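Local coordinates for protein 5,10-methylenetetrahydrofolate dehydrogenase (Bombyx mori, PDB 5ZF1) that probably catalyses the NADP+-dependent oxidation of 5,10-methylenetetrahydrofolate to 5,10-methenyltetrahydrofolate in folate-borne one-carbon metabolism, at residues P139-A144 with P279-M284; R159-I164 with A192-C197; D214-A219 with A235-V240. All coordinates share one frame; numbering follows the deposited sequence.

In the fold
All three contacts belong to the NAD(P)-binding half of the chain and illustrate how a Rossmann-like domain is layered. Contacts 2 and 3 are strand pairs of one parallel sheet, centres about 9 Å apart; Ile164 O lies 2.8 Å from Ala219 N, a probable hydrogen bond between neighbouring strands. Contact 1 is a helix pair whose centre is about 16 Å from that of contact 3 and about 20 Å from that of contact 2; Thr141 CG2 packs 3.6 Å from Val240 CG1. Sulfate, probably from the crystallisation liquor, lies about 5 Å from the side chain of Ile164, near the strand ends where such folds commonly bind coenzyme, and about 3 Å from that of Asp214, at the amino end of its strand.

Contact 1 (P139-A144 with P279-M284); sequences PATALA and PMTVAM
Met284 lies across the start of helix 140-151, and its CB, CG and SD each meet a different residue or atom there. CB sits 3.6 Å from Ala140 O. The next carbon, CG, lies 3.6 Å from Ala144 N. A bend at chi2 (-60°) brings SD to 3.7 Å from Leu143 CG, the two side chains crossing at about a right angle, and a further bend at chi3 turns the terminal CE. Ala144 offers only a methyl, whose CB rests 3.7 Å from Met280 CB. The small alanines let the axes of the two short helical segments come within 7.8 Å at a crossing of 110°. On the partly exposed side the side chains of Thr141 and Thr281 cross obliquely, OG1 to OG1 at 3.0 Å, while Thr281 CG2 lies 3.8 Å from Ala140 CB. Thr281 OG1 is hydrogen-bonded to Val277 O, one turn back in its own helix. An alanine in place of Thr281 would probably leave Val277 O without this side-chain mate, deprive the Thr141 hydroxyl of its neighbour and open a gap beside Ala140 CB. Around the pair, Leu10 and Ile14 of helix 7-26 pack on Met280, whereas Pro173 and Ile174 of helix 171-178 lie against Ala142.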
loop_
_atom_site.group_PDB
_atom_site.type_symbol
_atom_site.label_atom_id
_atom_site.label_comp_id
_atom_site.label_asym_id
_atom_site.label_seq_id
_atom_site.Cartn_x
_atom_site.Cartn_y
_atom_site.Cartn_z
ATOM N N PRO B 139 -7.796 -7.196 -5.100
ATOM C CA PRO B 139 -9.104 -6.681 -5.520
ATOM C C PRO B 139 -9.324 -6.878 -7.013
ATOM O O PRO B 139 -8.403 -6.756 -7.821
ATOM C CB PRO B 139 -9.035 -5.198 -5.142
ATOM C CG PRO B 139 -8.065 -5.187 -3.978
ATOM C CD PRO B 139 -7.031 -6.215 -4.304
ATOM N N ALA B 140 -10.567 -7.205 -7.375
ATOM C CA ALA B 140 -10.837 -7.787 -8.691
ATOM C C ALA B 140 -10.701 -6.773 -9.824
ATOM O O ALA B 140 -10.176 -7.100 -10.898
ATOM C CB ALA B 140 -12.237 -8.409 -8.700
ATOM N N THR B 141 -11.180 -5.544 -9.626
ATOM C CA THR B 141 -11.057 -4.550 -10.690
ATOM C C THR B 141 -9.595 -4.208 -10.947
ATOM O O THR B 141 -9.169 -4.078 -12.100
ATOM C CB THR B 141 -11.861 -3.294 -10.335
ATOM O OG1 THR B 141 -13.248 -3.627 -10.217
ATOM C CG2 THR B 141 -11.724 -2.242 -11.430
ATOM N N ALA B 142 -8.804 -4.065 -9.884
ATOM C CA ALA B 142 -7.377 -3.835 -10.073
ATOM C C ALA B 142 -6.731 -5.014 -10.786
ATOM O O ALA B 142 -5.925 -4.840 -11.707
ATOM C CB ALA B 142 -6.702 -3.572 -8.719
ATOM N N LEU B 143 -7.092 -6.231 -10.393
ATOM C CA LEU B 143 -6.540 -7.396 -11.064
ATOM C C LEU B 143 -6.964 -7.434 -12.524
ATOM O O LEU B 143 -6.191 -7.866 -13.394
ATOM C CB LEU B 143 -6.976 -8.662 -10.318
ATOM C CG LEU B 143 -6.290 -9.993 -10.597
ATOM C CD1 LEU B 143 -4.775 -9.892 -10.419
ATOM C CD2 LEU B 143 -6.880 -11.037 -9.640
ATOM N N ALA B 144 -8.187 -6.984 -12.815
ATOM C CA ALA B 144 -8.668 -6.949 -14.194
ATOM C C ALA B 144 -7.826 -6.012 -15.053
ATOM O O ALA B 144 -7.440 -6.357 -16.178
ATOM C CB ALA B 144 -10.141 -6.531 -14.226
ATOM N N PRO B 279 -17.228 -6.858 -17.034
ATOM C CA PRO B 279 -17.050 -8.300 -17.278
ATOM C C PRO B 279 -15.682 -8.824 -16.865
ATOM O O PRO B 279 -15.581 -9.954 -16.367
ATOM C CB PRO B 279 -17.280 -8.423 -18.790
ATOM C CG PRO B 279 -18.171 -7.277 -19.126
ATOM C CD PRO B 279 -17.813 -6.161 -18.193
ATOM N N MET B 280 -14.621 -8.033 -17.055
ATOM C CA MET B 280 -13.292 -8.432 -16.599
ATOM C C MET B 280 -13.226 -8.521 -15.076
ATOM O O MET B 280 -12.589 -9.428 -14.526
ATOM C CB MET B 280 -12.249 -7.438 -17.112
ATOM C CG MET B 280 -11.729 -7.694 -18.515
ATOM S SD MET B 280 -10.926 -9.284 -18.723
ATOM C CE MET B 280 -9.429 -9.033 -17.745
ATOM N N THR B 281 -13.837 -7.564 -14.380
ATOM C CA THR B 281 -13.896 -7.633 -12.922
ATOM C C THR B 281 -14.595 -8.909 -12.461
ATOM O O THR B 281 -14.126 -9.600 -11.550
ATOM C CB THR B 281 -14.609 -6.391 -12.377
ATOM O OG1 THR B 281 -13.858 -5.226 -12.738
ATOM C CG2 THR B 281 -14.761 -6.469 -10.865
ATOM N N VAL B 282 -15.715 -9.250 -13.095
ATOM C CA VAL B 282 -16.454 -10.440 -12.687
ATOM C C VAL B 282 -15.624 -11.698 -12.933
ATOM O O VAL B 282 -15.590 -12.606 -12.092
ATOM C CB VAL B 282 -17.814 -10.487 -13.407
ATOM C CG1 VAL B 282 -18.455 -11.835 -13.235
ATOM C CG2 VAL B 282 -18.735 -9.417 -12.829
ATOM N N ALA B 283 -14.926 -11.758 -14.075
ATOM C CA ALA B 283 -14.041 -12.889 -14.353
ATOM C C ALA B 283 -12.939 -12.989 -13.309
ATOM O O ALA B 283 -12.573 -14.088 -12.884
ATOM C CB ALA B 283 -13.431 -12.762 -15.749
ATOM N N MET B 284 -12.402 -11.847 -12.873
ATOM C CA MET B 284 -11.376 -11.893 -11.838
ATOM C C MET B 284 -11.938 -12.289 -10.481
ATOM O O MET B 284 -11.222 -12.910 -9.687
ATOM C CB MET B 284 -10.659 -10.546 -11.754
ATOM C CG MET B 284 -9.800 -10.252 -12.953
ATOM S SD MET B 284 -8.517 -11.476 -13.194
ATOM C CE MET B 284 -9.193 -12.247 -14.628
#

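Contact 2 (R159-I164 with A192-C197); sequences RNAVVI and ATVTIC
Ala161 and Thr193 to Thr195 form the middle of a parallel ladder: Ala161 N gives a nearly straight bond to Thr193 O (2.8 Å, 177° at the hydrogen), and Ala161 O takes Thr195 N in turn. The same carbonyl oxygen also meets Val194 CA at 3.2 Å and accepts a water at 2.9 Å, a water that is hydrogen-bonded to Thr195 OG1 too. A second water donates to Asn160 OD1 and accepts from Thr193 OG1, bridging side chains that lie alongside each other. On the other face, Val163 CG2 touches Val194 CG1 at 4.0 Å beneath Leu178 of helix 171-178. Val162 places CG1 anti to its backbone N (chi1 172°), which carries this methyl forward to 3.9 Å from Cys197 SG, on the face that Leu206 and Tyr209 of helix 203-211 cover at the cysteine. Further out, Asn160 ND2 is held by Asn212 O, leaving OD1 turned to its water. Thr193 and Thr195 bond Thr201 and Thr195 of the second subunit, whose strand continues the sheet antiparallel. Strand 160-164, helix 171-178 and strand 193-197 make up a beta-alpha-beta crossover, the building unit of Rossmann folds.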
loop_
_atom_site.group_PDB
_atom_site.type_symbol
_atom_site.label_atom_id
_atom_site.label_comp_id
_atom_site.label_asym_id
_atom_site.label_seq_id
_atom_site.Cartn_x
_atom_site.Cartn_y
_atom_site.Cartn_z
ATOM N N ARG B 159 8.389 1.370 -17.840
ATOM C CA ARG B 159 7.598 2.347 -18.577
ATOM C C ARG B 159 6.940 3.317 -17.598
ATOM O O ARG B 159 6.754 2.999 -16.427
ATOM C CB ARG B 159 6.535 1.665 -19.437
ATOM C CG ARG B 159 7.034 1.278 -20.874
ATOM C CD ARG B 159 8.195 0.307 -20.810
ATOM N NE ARG B 159 8.697 0.003 -22.158
ATOM C CZ ARG B 159 9.467 -1.038 -22.428
ATOM N NH1 ARG B 159 9.800 -1.876 -21.457
ATOM N NH2 ARG B 159 9.862 -1.256 -23.679
ATOM N N ASN B 160 6.571 4.485 -18.114
ATOM C CA ASN B 160 5.902 5.532 -17.324
ATOM C C ASN B 160 4.401 5.266 -17.291
ATOM O O ASN B 160 3.735 5.320 -18.332
ATOM C CB ASN B 160 6.165 6.905 -17.946
ATOM C CG ASN B 160 7.588 7.382 -17.769
ATOM O OD1 ASN B 160 8.389 6.776 -17.059
ATOM N ND2 ASN B 160 7.910 8.493 -18.424
ATOM N N ALA B 161 3.846 5.025 -16.098
ATOM C CA ALA B 161 2.424 4.752 -15.957
ATOM C C ALA B 161 1.830 5.815 -15.057
ATOM O O ALA B 161 2.394 6.119 -14.000
ATOM C CB ALA B 161 2.155 3.352 -15.378
ATOM N N VAL B 162 0.740 6.417 -15.495
ATOM C CA VAL B 162 0.006 7.369 -14.661
ATOM C C VAL B 162 -1.309 6.706 -14.280
ATOM O O VAL B 162 -2.049 6.242 -15.152
ATOM C CB VAL B 162 -0.240 8.698 -15.402
ATOM C CG1 VAL B 162 -1.201 9.610 -14.581
ATOM C CG2 VAL B 162 1.079 9.391 -15.687
ATOM N N VAL B 163 -1.625 6.693 -12.984
ATOM C CA VAL B 163 -2.916 6.214 -12.509
ATOM C C VAL B 163 -3.644 7.442 -11.996
ATOM O O VAL B 163 -3.138 8.110 -11.088
ATOM C CB VAL B 163 -2.771 5.174 -11.391
ATOM C CG1 VAL B 163 -4.164 4.729 -10.919
ATOM C CG2 VAL B 163 -1.940 3.954 -11.864
ATOM N N ILE B 164 -4.803 7.746 -12.577
ATOM C CA ILE B 164 -5.614 8.893 -12.155
ATOM C C ILE B 164 -6.679 8.344 -11.219
ATOM O O ILE B 164 -7.616 7.675 -11.661
ATOM C CB ILE B 164 -6.241 9.633 -13.350
ATOM C CG1 ILE B 164 -5.158 10.068 -14.331
ATOM C CG2 ILE B 164 -7.025 10.880 -12.838
ATOM C CD1 ILE B 164 -5.669 10.656 -15.615
ATOM N N ALA B 192 6.575 -0.996 -13.478
ATOM C CA ALA B 192 6.448 0.321 -14.087
ATOM C C ALA B 192 6.861 1.416 -13.101
ATOM O O ALA B 192 6.882 1.213 -11.884
ATOM C CB ALA B 192 5.013 0.566 -14.549
ATOM N N THR B 193 7.175 2.591 -13.652
ATOM C CA THR B 193 7.376 3.819 -12.882
ATOM C C THR B 193 6.016 4.513 -12.809
ATOM O O THR B 193 5.516 4.982 -13.824
ATOM C CB THR B 193 8.398 4.719 -13.576
ATOM O OG1 THR B 193 9.632 4.006 -13.746
ATOM C CG2 THR B 193 8.659 5.993 -12.743
ATOM N N VAL B 194 5.425 4.610 -11.617
ATOM C CA VAL B 194 4.002 4.946 -11.493
ATOM C C VAL B 194 3.878 6.325 -10.878
ATOM O O VAL B 194 4.514 6.600 -9.861
ATOM C CB VAL B 194 3.260 3.921 -10.620
ATOM C CG1 VAL B 194 1.813 4.331 -10.417
ATOM C CG2 VAL B 194 3.296 2.540 -11.257
ATOM N N THR B 195 3.065 7.184 -11.488
ATOM C CA THR B 195 2.667 8.447 -10.863
ATOM C C THR B 195 1.218 8.306 -10.449
ATOM O O THR B 195 0.386 7.891 -11.257
ATOM C CB THR B 195 2.804 9.618 -11.836
ATOM O OG1 THR B 195 4.154 9.699 -12.305
ATOM C CG2 THR B 195 2.378 10.946 -11.140
ATOM N N ILE B 196 0.917 8.638 -9.192
ATOM C CA ILE B 196 -0.441 8.632 -8.673
ATOM C C ILE B 196 -0.930 10.070 -8.735
ATOM O O ILE B 196 -0.401 10.931 -8.029
ATOM C CB ILE B 196 -0.487 8.118 -7.230
ATOM C CG1 ILE B 196 0.020 6.663 -7.171
ATOM C CG2 ILE B 196 -1.899 8.188 -6.699
ATOM C CD1 ILE B 196 0.497 6.275 -5.787
ATOM N N CYS B 197 -1.895 10.323 -9.607
ATOM C CA CYS B 197 -2.591 11.599 -9.671
ATOM C C CYS B 197 -3.962 11.426 -9.041
ATOM O O CYS B 197 -4.489 10.317 -8.950
ATOM C CB CYS B 197 -2.731 12.080 -11.117
ATOM S SG CYS B 197 -1.162 12.468 -11.935
HETATM O O HOH W 1 10.064 4.781 -16.189
HETATM O O HOH W 2 4.671 7.964 -14.165
#

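Contact 3 (D214-A219 with A235-V240); sequences DIIITA and ATIIDV
Strands 215-218 and 236-239 run parallel, 8° apart in direction, joined with their flanking residues by five backbone hydrogen bonds that pass alternately from one chain to the other. Ile216 supplies two of them, its N reaching Thr236 O at 2.8 Å and its O receiving Ile238 N along an almost straight line (173° at the hydrogen). At the amino end, Asp214 O accepts both Thr236 N and a water, and that water is also hydrogen-bonded to Thr236 OG1 at 2.8 Å; Ala235 CB rests 3.5 Å from Asp214 O. Past this polar end the contact is aliphatic. Ile237 and Ile216 lie alongside each other and point the same way, but Ile237 is bent at chi2 (-71°), which turns CD1 in against its neighbour, 3.7 Å from Ile216 CD1 and 3.8 Å from Ile216 CB. At the last rung, Val240 CG2 lies 4.0 Å from Ala219 CB, while Val145 of helix 140-151 packs against the same valine. Both carboxylates have firm partners outside the two segments. Asp239 receives Asp257 N on OD2 and Gly241 N on OD1, two bonds that fix the turn of its carboxylate at the end of the strand. Asp214 bonds Asn160 N of the adjoining strand through OD2 and forms a salt bridge with Lys232 through OD1. Chemically, an apolar, backbone-bonded centre has an acid near each end, each bonded to parts of the fold outside the pair; the lysine and the peptide N-H would probably favour the ionised form of Asp214, though a nearby sulfate ion would be expected to work against it.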
loop_
_atom_site.group_PDB
_atom_site.type_symbol
_atom_site.label_atom_id
_atom_site.label_comp_id
_atom_site.label_asym_id
_atom_site.label_seq_id
_atom_site.Cartn_x
_atom_site.Cartn_y
_atom_site.Cartn_z
ATOM N N ASP B 214 3.552 6.385 -20.904
ATOM C CA ASP B 214 3.295 5.281 -21.815
ATOM C C ASP B 214 1.963 4.595 -21.556
ATOM O O ASP B 214 1.406 3.976 -22.469
ATOM C CB ASP B 214 4.428 4.273 -21.677
ATOM C CG ASP B 214 5.761 4.910 -21.899
ATOM O OD1 ASP B 214 5.947 5.473 -23.003
ATOM O OD2 ASP B 214 6.607 4.882 -20.974
ATOM N N ILE B 215 1.441 4.683 -20.334
ATOM C CA ILE B 215 0.185 4.055 -19.947
ATOM C C ILE B 215 -0.548 5.056 -19.082
ATOM O O ILE B 215 0.067 5.626 -18.177
ATOM C CB ILE B 215 0.407 2.754 -19.149
ATOM C CG1 ILE B 215 1.172 1.715 -19.994
ATOM C CG2 ILE B 215 -0.911 2.150 -18.696
ATOM C CD1 ILE B 215 1.777 0.594 -19.135
ATOM N N ILE B 216 -1.831 5.280 -19.367
ATOM C CA ILE B 216 -2.721 6.059 -18.493
ATOM C C ILE B 216 -3.891 5.177 -18.102
ATOM O O ILE B 216 -4.547 4.579 -18.963
ATOM C CB ILE B 216 -3.228 7.347 -19.170
ATOM C CG1 ILE B 216 -2.069 8.211 -19.652
ATOM C CG2 ILE B 216 -4.155 8.170 -18.184
ATOM C CD1 ILE B 216 -2.571 9.425 -20.495
ATOM N N ILE B 217 -4.154 5.095 -16.799
ATOM C CA ILE B 217 -5.283 4.355 -16.260
ATOM C C ILE B 217 -6.142 5.348 -15.498
ATOM O O ILE B 217 -5.669 5.958 -14.542
ATOM C CB ILE B 217 -4.822 3.215 -15.341
ATOM C CG1 ILE B 217 -4.094 2.153 -16.164
ATOM C CG2 ILE B 217 -6.017 2.620 -14.596
ATOM C CD1 ILE B 217 -3.172 1.271 -15.356
ATOM N N THR B 218 -7.392 5.542 -15.941
ATOM C CA THR B 218 -8.328 6.451 -15.264
ATOM C C THR B 218 -9.241 5.624 -14.365
ATOM O O THR B 218 -10.109 4.903 -14.863
ATOM C CB THR B 218 -9.161 7.282 -16.246
ATOM O OG1 THR B 218 -10.056 6.439 -16.989
ATOM C CG2 THR B 218 -8.281 8.074 -17.203
ATOM N N ALA B 219 -9.049 5.729 -13.044
ATOM C CA ALA B 219 -9.774 4.932 -12.071
ATOM C C ALA B 219 -10.621 5.788 -11.148
ATOM O O ALA B 219 -11.323 5.250 -10.290
ATOM C CB ALA B 219 -8.799 4.098 -11.225
ATOM N N ALA B 235 0.577 5.571 -26.812
ATOM C CA ALA B 235 0.350 5.198 -25.419
ATOM C C ALA B 235 -0.894 4.316 -25.263
ATOM O O ALA B 235 -1.767 4.249 -26.127
ATOM C CB ALA B 235 0.211 6.457 -24.555
ATOM N N THR B 236 -0.978 3.644 -24.118
ATOM C CA THR B 236 -2.079 2.757 -23.815
ATOM C C THR B 236 -2.982 3.465 -22.821
ATOM O O THR B 236 -2.500 3.943 -21.792
ATOM C CB THR B 236 -1.562 1.448 -23.219
ATOM O OG1 THR B 236 -0.730 0.787 -24.186
ATOM C CG2 THR B 236 -2.694 0.547 -22.808
ATOM N N ILE B 237 -4.267 3.524 -23.135
ATOM C CA ILE B 237 -5.270 4.221 -22.334
ATOM C C ILE B 237 -6.303 3.204 -21.879
ATOM O O ILE B 237 -6.990 2.596 -22.708
ATOM C CB ILE B 237 -5.936 5.355 -23.126
ATOM C CG1 ILE B 237 -4.889 6.236 -23.816
ATOM C CG2 ILE B 237 -6.926 6.145 -22.227
ATOM C CD1 ILE B 237 -4.095 7.109 -22.891
ATOM N N ILE B 238 -6.439 3.035 -20.566
ATOM C CA ILE B 238 -7.457 2.156 -19.997
ATOM C C ILE B 238 -8.378 2.991 -19.119
ATOM O O ILE B 238 -7.929 3.583 -18.127
ATOM C CB ILE B 238 -6.843 1.008 -19.195
ATOM C CG1 ILE B 238 -6.062 0.093 -20.146
ATOM C CG2 ILE B 238 -7.945 0.235 -18.444
ATOM C CD1 ILE B 238 -5.171 -0.909 -19.455
ATOM N N ASP B 239 -9.659 3.036 -19.494
ATOM C CA ASP B 239 -10.711 3.672 -18.710
ATOM C C ASP B 239 -11.391 2.617 -17.842
ATOM O O ASP B 239 -12.064 1.719 -18.355
ATOM C CB ASP B 239 -11.698 4.376 -19.647
ATOM C CG ASP B 239 -12.676 5.267 -18.913
ATOM O OD1 ASP B 239 -12.694 5.242 -17.669
ATOM O OD2 ASP B 239 -13.426 6.010 -19.594
ATOM N N VAL B 240 -11.230 2.732 -16.518
ATOM C CA VAL B 240 -11.764 1.711 -15.618
ATOM C C VAL B 240 -13.291 1.767 -15.581
ATOM O O VAL B 240 -13.952 0.754 -15.316
ATOM C CB VAL B 240 -11.137 1.861 -14.214
ATOM C CG1 VAL B 240 -11.678 0.819 -13.266
ATOM C CG2 VAL B 240 -9.621 1.732 -14.311
HETATM O O HOH W 3 1.878 1.607 -23.821
#